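Local coordinates for protein malonyl CoA-ACP transacylase (Xanthomonas oryzae pv. oryzae, PDB 3K89) that probably transfers the malonyl group from malonyl-CoA to the thiol of holo-acyl carrier protein, supplying malonyl-ACP for fatty acid synthesis, at residues Asp111-Met123 with Ala210-Trp223. Sequence-based numbering, arbitrary orientation.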
loop_
_atom_site.group_PDB
_atom_site.type_symbol
_atom_site.label_atom_id
_atom_site.label_comp_id
_atom_site.label_asym_id
_atom_site.label_seq_id
_atom_site.Cartn_x
_atom_site.Cartn_y
_atom_site.Cartn_z
ATOM N N ASP A 111 -14.957 6.088 7.400
ATOM C CA ASP A 111 -14.476 7.135 6.486
ATOM C C ASP A 111 -13.312 6.661 5.629
ATOM O O ASP A 111 -13.239 6.993 4.457
ATOM C CB ASP A 111 -14.062 8.380 7.251
ATOM C CG ASP A 111 -15.243 9.194 7.741
ATOM O OD1 ASP A 111 -16.399 8.913 7.345
ATOM O OD2 ASP A 111 -14.996 10.138 8.499
ATOM N N GLY A 112 -12.387 5.904 6.219
ATOM C CA GLY A 112 -11.261 5.384 5.458
ATOM C C GLY A 112 -11.717 4.492 4.324
ATOM O O GLY A 112 -11.225 4.620 3.177
ATOM N N ALA A 113 -12.664 3.604 4.635
ATOM C CA ALA A 113 -13.183 2.658 3.642
ATOM C C ALA A 113 -13.910 3.412 2.538
ATOM O O ALA A 113 -13.738 3.094 1.359
ATOM C CB ALA A 113 -14.109 1.631 4.308
ATOM N N HIS A 114 -14.707 4.410 2.921
ATOM C CA HIS A 114 -15.397 5.245 1.921
ATOM C C HIS A 114 -14.376 5.975 1.042
ATOM O O HIS A 114 -14.478 5.984 -0.201
ATOM C CB HIS A 114 -16.320 6.243 2.623
ATOM C CG HIS A 114 -16.921 7.262 1.705
ATOM N ND1 HIS A 114 -17.774 6.925 0.676
ATOM C CD2 HIS A 114 -16.812 8.611 1.678
ATOM C CE1 HIS A 114 -18.154 8.021 0.045
ATOM N NE2 HIS A 114 -17.586 9.059 0.635
ATOM N N LEU A 115 -13.371 6.556 1.687
ATOM C CA LEU A 115 -12.401 7.363 0.985
ATOM C C LEU A 115 -11.610 6.560 -0.053
ATOM O O LEU A 115 -11.354 7.053 -1.143
ATOM C CB LEU A 115 -11.452 8.029 1.985
ATOM C CG LEU A 115 -10.371 8.957 1.416
ATOM C CD1 LEU A 115 -10.976 10.102 0.603
ATOM C CD2 LEU A 115 -9.482 9.493 2.542
ATOM N N VAL A 116 -11.199 5.348 0.300
ATOM C CA VAL A 116 -10.390 4.570 -0.643
ATOM C C VAL A 116 -11.220 3.901 -1.734
ATOM O O VAL A 116 -10.696 3.630 -2.817
ATOM C CB VAL A 116 -9.406 3.597 0.047
ATOM C CG1 VAL A 116 -8.492 4.368 1.014
ATOM C CG2 VAL A 116 -10.163 2.451 0.753
ATOM N N ARG A 117 -12.506 3.649 -1.474
ATOM C CA ARG A 117 -13.406 3.291 -2.581
ATOM C C ARG A 117 -13.425 4.445 -3.602
ATOM O O ARG A 117 -13.275 4.204 -4.814
ATOM C CB ARG A 117 -14.822 2.968 -2.076
ATOM C CG ARG A 117 -15.842 2.724 -3.219
ATOM C CD ARG A 117 -16.171 1.269 -3.378
ATOM N NE ARG A 117 -16.940 0.990 -4.602
ATOM C CZ ARG A 117 -18.268 0.869 -4.668
ATOM N NH1 ARG A 117 -19.026 1.009 -3.586
ATOM N NH2 ARG A 117 -18.843 0.604 -5.846
ATOM N N LEU A 118 -13.564 5.679 -3.115
ATOM C CA LEU A 118 -13.516 6.865 -3.985
ATOM C C LEU A 118 -12.159 6.985 -4.662
ATOM O O LEU A 118 -12.085 7.225 -5.870
ATOM C CB LEU A 118 -13.837 8.152 -3.227
ATOM C CG LEU A 118 -15.261 8.327 -2.710
ATOM C CD1 LEU A 118 -15.368 9.670 -2.008
ATOM C CD2 LEU A 118 -16.290 8.216 -3.845
ATOM N N ARG A 119 -11.080 6.784 -3.896
ATOM C CA ARG A 119 -9.729 6.850 -4.468
ATOM C C ARG A 119 -9.582 5.901 -5.665
ATOM O O ARG A 119 -9.136 6.317 -6.747
ATOM C CB ARG A 119 -8.672 6.533 -3.382
ATOM C CG ARG A 119 -7.203 6.619 -3.844
ATOM C CD ARG A 119 -6.302 6.442 -2.619
ATOM N NE ARG A 119 -4.860 6.446 -2.918
ATOM C CZ ARG A 119 -4.143 5.366 -3.237
ATOM N NH1 ARG A 119 -4.736 4.186 -3.378
ATOM N NH2 ARG A 119 -2.818 5.470 -3.428
ATOM N N GLY A 120 -9.995 4.651 -5.496
ATOM C CA GLY A 120 -9.975 3.671 -6.575
ATOM C C GLY A 120 -10.834 4.092 -7.752
ATOM O O GLY A 120 -10.409 3.956 -8.886
ATOM N N GLN A 121 -12.023 4.624 -7.476
ATOM C CA GLN A 121 -12.904 5.097 -8.562
ATOM C C GLN A 121 -12.266 6.210 -9.386
ATOM O O GLN A 121 -12.302 6.191 -10.628
ATOM C CB GLN A 121 -14.264 5.544 -8.003
ATOM C CG GLN A 121 -15.133 4.371 -7.573
ATOM C CD GLN A 121 -16.449 4.794 -6.897
ATOM O OE1 GLN A 121 -16.647 5.960 -6.550
ATOM N NE2 GLN A 121 -17.347 3.829 -6.705
ATOM N N PHE A 122 -11.673 7.184 -8.704
ATOM C CA PHE A 122 -11.069 8.316 -9.395
ATOM C C PHE A 122 -9.902 7.826 -10.233
ATOM O O PHE A 122 -9.724 8.285 -11.367
ATOM C CB PHE A 122 -10.571 9.396 -8.430
ATOM C CG PHE A 122 -11.646 10.002 -7.548
ATOM C CD1 PHE A 122 -12.960 10.124 -7.998
ATOM C CD2 PHE A 122 -11.321 10.494 -6.285
ATOM C CE1 PHE A 122 -13.942 10.694 -7.168
ATOM C CE2 PHE A 122 -12.288 11.070 -5.459
ATOM C CZ PHE A 122 -13.593 11.174 -5.903
ATOM N N MET A 123 -9.100 6.920 -9.662
ATOM C CA MET A 123 -7.935 6.367 -10.362
ATOM C C MET A 123 -8.352 5.604 -11.612
ATOM O O MET A 123 -7.739 5.760 -12.675
ATOM C CB MET A 123 -7.139 5.450 -9.434
ATOM C CG MET A 123 -6.441 6.206 -8.309
ATOM S SD MET A 123 -5.866 5.114 -6.985
ATOM C CE MET A 123 -4.319 4.533 -7.667
ATOM N N ALA A 210 -7.087 13.029 -10.912
ATOM C CA ALA A 210 -7.685 12.160 -9.883
ATOM C C ALA A 210 -7.244 12.609 -8.490
ATOM O O ALA A 210 -8.030 12.555 -7.540
ATOM C CB ALA A 210 -7.329 10.712 -10.105
ATOM N N ALA A 211 -5.993 13.063 -8.390
ATOM C CA ALA A 211 -5.441 13.570 -7.118
ATOM C C ALA A 211 -6.194 14.791 -6.607
ATOM O O ALA A 211 -6.420 14.932 -5.400
ATOM C CB ALA A 211 -3.947 13.875 -7.256
ATOM N N ASN A 212 -6.579 15.689 -7.515
ATOM C CA ASN A 212 -7.410 16.830 -7.116
ATOM C C ASN A 212 -8.793 16.415 -6.635
ATOM O O ASN A 212 -9.290 16.940 -5.631
ATOM C CB ASN A 212 -7.471 17.865 -8.239
ATOM C CG ASN A 212 -6.122 18.529 -8.466
ATOM O OD1 ASN A 212 -5.293 18.611 -7.553
ATOM N ND2 ASN A 212 -5.882 18.981 -9.697
ATOM N N GLN A 213 -9.385 15.439 -7.307
ATOM C CA GLN A 213 -10.673 14.890 -6.899
ATOM C C GLN A 213 -10.551 14.284 -5.504
ATOM O O GLN A 213 -11.412 14.494 -4.647
ATOM C CB GLN A 213 -11.155 13.828 -7.871
ATOM C CG GLN A 213 -11.511 14.354 -9.249
ATOM C CD GLN A 213 -11.870 13.226 -10.167
ATOM O OE1 GLN A 213 -11.000 12.484 -10.628
ATOM N NE2 GLN A 213 -13.163 13.053 -10.409
ATOM N N LEU A 214 -9.464 13.538 -5.307
ATOM C CA LEU A 214 -9.152 12.934 -4.012
ATOM C C LEU A 214 -9.062 13.999 -2.933
ATOM O O LEU A 214 -9.650 13.838 -1.860
ATOM C CB LEU A 214 -7.836 12.150 -4.091
ATOM C CG LEU A 214 -7.346 11.482 -2.793
ATOM C CD1 LEU A 214 -8.277 10.379 -2.395
ATOM C CD2 LEU A 214 -5.938 10.938 -2.995
ATOM N N GLY A 215 -8.314 15.073 -3.208
ATOM C CA GLY A 215 -8.190 16.173 -2.254
ATOM C C GLY A 215 -9.531 16.734 -1.832
ATOM O O GLY A 215 -9.746 17.015 -0.654
ATOM N N GLU A 216 -10.432 16.919 -2.794
ATOM C CA GLU A 216 -11.770 17.424 -2.454
ATOM C C GLU A 216 -12.571 16.434 -1.595
ATOM O O GLU A 216 -13.285 16.839 -0.674
ATOM C CB GLU A 216 -12.542 17.794 -3.722
ATOM C CG GLU A 216 -11.860 18.921 -4.517
ATOM C CD GLU A 216 -12.594 19.278 -5.804
ATOM O OE1 GLU A 216 -12.049 20.086 -6.588
ATOM O OE2 GLU A 216 -13.708 18.754 -6.034
ATOM N N ALA A 217 -12.454 15.143 -1.894
ATOM C CA ALA A 217 -13.131 14.098 -1.115
ATOM C C ALA A 217 -12.618 14.099 0.322
ATOM O O ALA A 217 -13.401 13.999 1.256
ATOM C CB ALA A 217 -12.940 12.723 -1.758
ATOM N N MET A 218 -11.313 14.269 0.495
ATOM C CA MET A 218 -10.725 14.239 1.822
ATOM C C MET A 218 -11.185 15.407 2.670
ATOM O O MET A 218 -11.331 15.283 3.895
ATOM C CB MET A 218 -9.203 14.243 1.750
ATOM C CG MET A 218 -8.650 12.901 1.234
ATOM S SD MET A 218 -6.867 12.766 1.391
ATOM C CE MET A 218 -6.377 14.089 0.373
ATOM N N ALA A 219 -11.380 16.558 2.034
ATOM C CA ALA A 219 -11.615 17.778 2.810
ATOM C C ALA A 219 -13.007 17.830 3.448
ATOM O O ALA A 219 -13.252 18.665 4.324
ATOM C CB ALA A 219 -11.330 19.017 1.967
ATOM N N GLY A 220 -13.900 16.935 3.023
ATOM C CA GLY A 220 -15.240 16.805 3.608
ATOM C C GLY A 220 -15.290 15.911 4.843
ATOM O O GLY A 220 -16.320 15.820 5.526
ATOM N N LEU A 221 -14.173 15.248 5.130
ATOM C CA LEU A 221 -14.089 14.334 6.280
ATOM C C LEU A 221 -13.464 14.965 7.517
ATOM O O LEU A 221 -12.781 15.982 7.444
ATOM C CB LEU A 221 -13.281 13.087 5.894
ATOM C CG LEU A 221 -13.717 12.332 4.627
ATOM C CD1 LEU A 221 -12.691 11.246 4.282
ATOM C CD2 LEU A 221 -15.127 11.727 4.702
ATOM N N SER A 222 -13.720 14.326 8.656
ATOM C CA SER A 222 -13.109 14.663 9.926
ATOM C C SER A 222 -11.732 13.993 10.024
ATOM O O SER A 222 -11.615 12.774 9.854
ATOM C CB SER A 222 -14.027 14.173 11.055
ATOM O OG SER A 222 -13.467 14.450 12.319
ATOM N N TRP A 223 -10.709 14.804 10.274
ATOM C CA TRP A 223 -9.323 14.359 10.431
ATOM C C TRP A 223 -8.914 14.592 11.865
ATOM O O TRP A 223 -9.118 15.679 12.416
ATOM C CB TRP A 223 -8.396 15.100 9.444
ATOM C CG TRP A 223 -8.699 14.683 8.030
ATOM C CD1 TRP A 223 -9.793 15.038 7.295
ATOM C CD2 TRP A 223 -7.945 13.773 7.216
ATOM N NE1 TRP A 223 -9.760 14.421 6.066
ATOM C CE2 TRP A 223 -8.646 13.628 5.999
ATOM C CE3 TRP A 223 -6.743 13.070 7.392
ATOM C CZ2 TRP A 223 -8.183 12.811 4.952
ATOM C CZ3 TRP A 223 -6.283 12.248 6.350
ATOM C CH2 TRP A 223 -7.008 12.128 5.153
HETATM O O HOH W 1 -12.850 10.266 10.055
HETATM O O HOH W 2 -16.019 12.468 8.786
HETATM O O HOH W 3 -10.697 10.590 -12.380
#
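Phe-122 is a knob in the hole formed by Ala-210, Gln-213, Leu-214 and Ala-217. Gln-213 CB lies 3.7 Å from the centroid of the Phe-122 ring, a CH-pi contact over the face. Leu-118 O sits over the opposite face, offset toward the rim. Ala-217 CB meets the ring edge. The Gln-213 amide lies over the same face as its CB, toward the CG-CD1 rim, its plane turned 30° from the ring.

Leu-115 carries the apolar contact further along. Its CG is anti to the backbone N (chi1 -179°), and both its methyls, CD1 and CD2, touch Met-218 CG, each at 3.7 Å. CD1 also touches Leu-214 CD1 and Ala-217 CB. CD2 reaches Leu-221 CD1 at 4.0 Å. Leu-221 CD2 rests against the Asp-111 carboxylate carbon. Leu-118 CD1 packs on the same Ala-217 methyl, beside Leu-115 CD1.

The two helices form a near-antiparallel pair in the acyltransferase domain, with axes 9.1 Å apart at 158°. The pair borders the predicted active site. Leu-214 CD1 packs on Arg-119 CB at 4.0 Å, at the root of an extended side chain. The Arg-119 guanidinium hydrogen-bonds Gln-65, Gln-252 and Ser-94 OG, the predicted nucleophile. In related transacylases the matching arginine binds the malonyl carboxylate, and Arg-119 probably does so here.

No direct hydrogen bond joins the segments; waters bridge both ends. Asp-111 OD2 accepts from two waters. One also donates to Ser-222 O, and the other accepts from Ser-222 N. At the far end a third water donates to Phe-122 O and, at 2.6 Å, to Gln-213 OE1.

Within 210-223, Trp-223 NE1 donates to Met-218 O at 2.8 Å. Leu-221 N reaches this oxygen from the opposite face of the carbonyl plane.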